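Local structure of DNA polymerase beta (Leishmania infantum, 4P4P) at residues M245-L250 with A269-I274. The protein probably repairs DNA as a family X polymerase, adding deoxynucleotides to DNA ends in base excision repair and taking part in double-strand break repair. Numbering follows the deposited sequence.
Sequences MGMGRL and ARRVDI. With nucleotides of chain B.
Gly246 and Val272 form a hydrogen-bonded pair between neighbouring antiparallel strands of the family X palm sheet, and the same pattern recurs at Gly248 and Arg270. The tight part is the backbone here: Gly248 O takes the amide of Arg270 N at 2.7 Å, and Val272 CG2 lies 3.8 Å from Gly248 CA, on the face to which a side chain there would have pointed. Met245, Met247, Arg271 and Asp273 share the other face, and all but Met247 reach DC6 of chain B. The Arg271 chain, bent at chi2 (-80°) and chi3 (-71°), curls back so that NH1 meets a lone pair of Gly246 O at 3.2 Å, an oxygen already holding Val272 N. The Met247 side chain crosses that of Arg271 at about a right angle, SD 3.7 Å from Arg271 CD. The looser end is at Arg249, which is partly exposed: its guanidinium lays one face over Ala269, with CB offset toward the rim, while NE pairs with Glu234 and NH1 bonds Tyr267 O. Asp273 stands next to the magnesium ligands Asp196 and Asp198, so the strand pair borders the catalytic centre. Both terminal nitrogens of Arg271 converge on Asp273 OD1, which probably steadies the guanidinium, and NH2 also donates to OP1 of DC6 at 2.8 Å.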
ATOM      1  N   MET A 245      -5.851  -2.059  -4.909  1.00 23.38           N
ATOM      2  CA  MET A 245      -5.905  -0.592  -4.967  1.00 25.11           C
ATOM      3  C   MET A 245      -7.153  -0.182  -5.743  1.00 27.31           C
ATOM      4  O   MET A 245      -7.349  -0.619  -6.871  1.00 22.82           O
ATOM      5  CB  MET A 245      -4.662  -0.020  -5.662  1.00 24.09           C
ATOM      6  CG  MET A 245      -3.351  -0.345  -4.944  1.00 33.04           C
ATOM      7  SD  MET A 245      -1.927   0.604  -5.535  1.00 38.22           S
ATOM      8  CE  MET A 245      -1.869   0.093  -7.252  1.00 24.87           C
ATOM      9  N   GLY A 246      -8.003   0.648  -5.149  1.00 33.05           N
ATOM     10  CA  GLY A 246      -9.190   1.100  -5.856  1.00 30.87           C
ATOM     11  C   GLY A 246      -9.878   2.293  -5.224  1.00 27.17           C
ATOM     12  O   GLY A 246      -9.249   3.087  -4.515  1.00 21.76           O
ATOM     13  N   MET A 247     -11.174   2.421  -5.493  1.00 27.41           N
ATOM     14  CA  MET A 247     -11.968   3.523  -4.951  1.00 25.96           C
ATOM     15  C   MET A 247     -13.073   2.983  -4.070  1.00 25.17           C
ATOM     16  O   MET A 247     -13.794   2.053  -4.459  1.00 24.40           O
ATOM     17  CB  MET A 247     -12.585   4.369  -6.068  1.00 26.06           C
ATOM     18  CG  MET A 247     -11.590   4.907  -7.091  1.00 29.77           C
ATOM     19  SD  MET A 247     -10.362   6.063  -6.427  1.00 26.88           S
ATOM     20  CE  MET A 247     -11.382   7.285  -5.617  1.00 19.36           C
ATOM     21  N   GLY A 248     -13.194   3.559  -2.879  1.00 20.68           N
ATOM     22  CA  GLY A 248     -14.203   3.142  -1.930  1.00 23.59           C
ATOM     23  C   GLY A 248     -14.990   4.332  -1.427  1.00 26.33           C
ATOM     24  O   GLY A 248     -14.434   5.407  -1.201  1.00 28.56           O
ATOM     25  N   ARG A 249     -16.289   4.135  -1.238  1.00 25.98           N
ATOM     26  CA  ARG A 249     -17.166   5.211  -0.808  1.00 27.34           C
ATOM     27  C   ARG A 249     -18.083   4.711   0.301  1.00 27.67           C
ATOM     28  O   ARG A 249     -18.804   3.737   0.119  1.00 28.84           O
ATOM     29  CB  ARG A 249     -18.004   5.692  -2.003  1.00 27.33           C
ATOM     30  CG  ARG A 249     -18.751   6.986  -1.770  1.00 29.71           C
ATOM     31  CD  ARG A 249     -19.863   7.190  -2.804  1.00 31.15           C
ATOM     32  NE  ARG A 249     -19.403   7.117  -4.193  1.00 31.79           N
ATOM     33  CZ  ARG A 249     -19.023   8.175  -4.910  1.00 28.65           C
ATOM     34  NH1 ARG A 249     -19.029   9.381  -4.363  1.00 27.22           N
ATOM     35  NH2 ARG A 249     -18.642   8.035  -6.173  1.00 25.80           N
ATOM     36  N   LEU A 250     -18.058   5.364   1.450  1.00 26.53           N
ATOM     37  CA  LEU A 250     -18.988   5.007   2.515  1.00 30.48           C
ATOM     38  C   LEU A 250     -20.430   5.169   2.028  1.00 33.60           C
ATOM     39  O   LEU A 250     -20.716   6.061   1.233  1.00 32.48           O
ATOM     40  CB  LEU A 250     -18.764   5.897   3.736  1.00 31.28           C
ATOM     41  CG  LEU A 250     -17.449   5.736   4.496  1.00 30.43           C
ATOM     42  CD1 LEU A 250     -17.210   6.953   5.391  1.00 29.76           C
ATOM     43  CD2 LEU A 250     -17.486   4.453   5.314  1.00 27.98           C
ATOM     44  N   ALA A 269     -15.877   9.414  -3.028  1.00 31.81           N
ATOM     45  CA  ALA A 269     -15.107   8.193  -3.216  1.00 27.83           C
ATOM     46  C   ALA A 269     -13.669   8.466  -2.816  1.00 29.90           C
ATOM     47  O   ALA A 269     -13.140   9.550  -3.072  1.00 30.72           O
ATOM     48  CB  ALA A 269     -15.170   7.730  -4.650  1.00 25.46           C
ATOM     49  N   ARG A 270     -13.035   7.468  -2.215  1.00 26.71           N
ATOM     50  CA  ARG A 270     -11.702   7.626  -1.654  1.00 28.68           C
ATOM     51  C   ARG A 270     -10.784   6.542  -2.182  1.00 29.94           C
ATOM     52  O   ARG A 270     -11.215   5.416  -2.433  1.00 30.61           O
ATOM     53  CB  ARG A 270     -11.774   7.514  -0.132  1.00 28.38           C
ATOM     54  CG  ARG A 270     -12.825   8.425   0.513  1.00 25.60           C
ATOM     55  CD  ARG A 270     -12.563   9.861   0.154  1.00 28.17           C
ATOM     56  NE  ARG A 270     -13.131  10.788   1.119  1.00 29.90           N
ATOM     57  CZ  ARG A 270     -12.897  12.094   1.104  1.00 29.94           C
ATOM     58  NH1 ARG A 270     -12.111  12.610   0.166  1.00 27.49           N
ATOM     59  NH2 ARG A 270     -13.447  12.881   2.024  1.00 28.24           N
ATOM     60  N   ARG A 271      -9.515   6.874  -2.354  1.00 28.39           N
ATOM     61  CA  ARG A 271      -8.533   5.843  -2.645  1.00 26.58           C
ATOM     62  C   ARG A 271      -8.452   4.879  -1.457  1.00 26.40           C
ATOM     63  O   ARG A 271      -8.276   5.302  -0.316  1.00 23.93           O
ATOM     64  CB  ARG A 271      -7.175   6.460  -2.950  1.00 21.42           C
ATOM     65  CG  ARG A 271      -7.072   7.005  -4.375  1.00 17.83           C
ATOM     66  CD  ARG A 271      -6.800   5.869  -5.372  1.00 19.97           C
ATOM     67  NE  ARG A 271      -5.444   5.355  -5.224  1.00 24.15           N
ATOM     68  CZ  ARG A 271      -5.135   4.216  -4.607  1.00 25.26           C
ATOM     69  NH1 ARG A 271      -6.098   3.460  -4.095  1.00 24.69           N
ATOM     70  NH2 ARG A 271      -3.866   3.826  -4.514  1.00 23.04           N
ATOM     71  N   VAL A 272      -8.629   3.591  -1.738  1.00 23.83           N
ATOM     72  CA  VAL A 272      -8.488   2.541  -0.738  1.00 25.62           C
ATOM     73  C   VAL A 272      -7.424   1.524  -1.169  1.00 24.94           C
ATOM     74  O   VAL A 272      -7.481   0.974  -2.260  1.00 25.01           O
ATOM     75  CB  VAL A 272      -9.829   1.809  -0.484  1.00 23.06           C
ATOM     76  CG1 VAL A 272      -9.637   0.694   0.534  1.00 18.64           C
ATOM     77  CG2 VAL A 272     -10.900   2.801   0.008  1.00 22.59           C
ATOM     78  N   ASP A 273      -6.432   1.306  -0.320  1.00 26.33           N
ATOM     79  CA  ASP A 273      -5.485   0.229  -0.539  1.00 26.59           C
ATOM     80  C   ASP A 273      -5.707  -0.819   0.538  1.00 25.18           C
ATOM     81  O   ASP A 273      -5.934  -0.491   1.697  1.00 25.08           O
ATOM     82  CB  ASP A 273      -4.040   0.732  -0.483  1.00 27.03           C
ATOM     83  CG  ASP A 273      -3.655   1.560  -1.693  1.00 33.58           C
ATOM     84  OD1 ASP A 273      -4.431   1.605  -2.668  1.00 33.17           O
ATOM     85  OD2 ASP A 273      -2.559   2.152  -1.677  1.00 36.12           O
ATOM     86  N   ILE A 274      -5.666  -2.085   0.151  1.00 23.44           N
ATOM     87  CA  ILE A 274      -5.741  -3.162   1.133  1.00 24.87           C
ATOM     88  C   ILE A 274      -4.621  -4.138   0.850  1.00 27.63           C
ATOM     89  O   ILE A 274      -4.491  -4.649  -0.278  1.00 24.43           O
ATOM     90  CB  ILE A 274      -7.082  -3.921   1.087  1.00 21.51           C
ATOM     91  CG1 ILE A 274      -8.258  -2.948   1.177  1.00 22.55           C
ATOM     92  CG2 ILE A 274      -7.155  -4.945   2.221  1.00 20.76           C
ATOM     93  CD1 ILE A 274      -9.623  -3.599   0.866  1.00 19.01           C
TER
ATOM     94  P    DC B   6      -0.529   5.636  -5.524  1.00 28.21           P
ATOM     95  OP1  DC B   6      -1.962   5.777  -5.190  1.00 27.84           O
ATOM     96  OP2  DC B   6       0.296   6.832  -5.789  1.00 33.73           O
ATOM     97  O5'  DC B   6       0.225   4.817  -4.367  1.00 32.31           O
ATOM     98  C5'  DC B   6      -0.451   3.771  -3.663  1.00 34.09           C
ATOM     99  C4'  DC B   6       0.433   3.216  -2.565  1.00 38.19           C
ATOM    100  O4'  DC B   6       1.516   2.484  -3.182  1.00 35.63           O
ATOM    101  C3'  DC B   6       1.188   4.254  -1.739  1.00 42.84           C
ATOM    102  O3'  DC B   6       0.323   5.017  -0.905  1.00 50.82           O
ATOM    103  C2'  DC B   6       2.225   3.379  -1.068  1.00 45.05           C
ATOM    104  C1'  DC B   6       2.625   2.556  -2.300  1.00 42.16           C
ATOM    105  N1   DC B   6       3.831   3.022  -3.047  1.00 33.75           N
ATOM    106  C2   DC B   6       5.025   2.408  -2.687  1.00 27.22           C
ATOM    107  O2   DC B   6       4.994   1.565  -1.780  1.00 26.17           O
ATOM    108  N3   DC B   6       6.165   2.750  -3.323  1.00 24.61           N
ATOM    109  C4   DC B   6       6.156   3.665  -4.284  1.00 25.79           C
ATOM    110  N4   DC B   6       7.345   3.940  -4.845  1.00 23.23           N
ATOM    111  C5   DC B   6       4.944   4.319  -4.680  1.00 24.23           C
ATOM    112  C6   DC B   6       3.809   3.962  -4.040  1.00 30.02           C
TER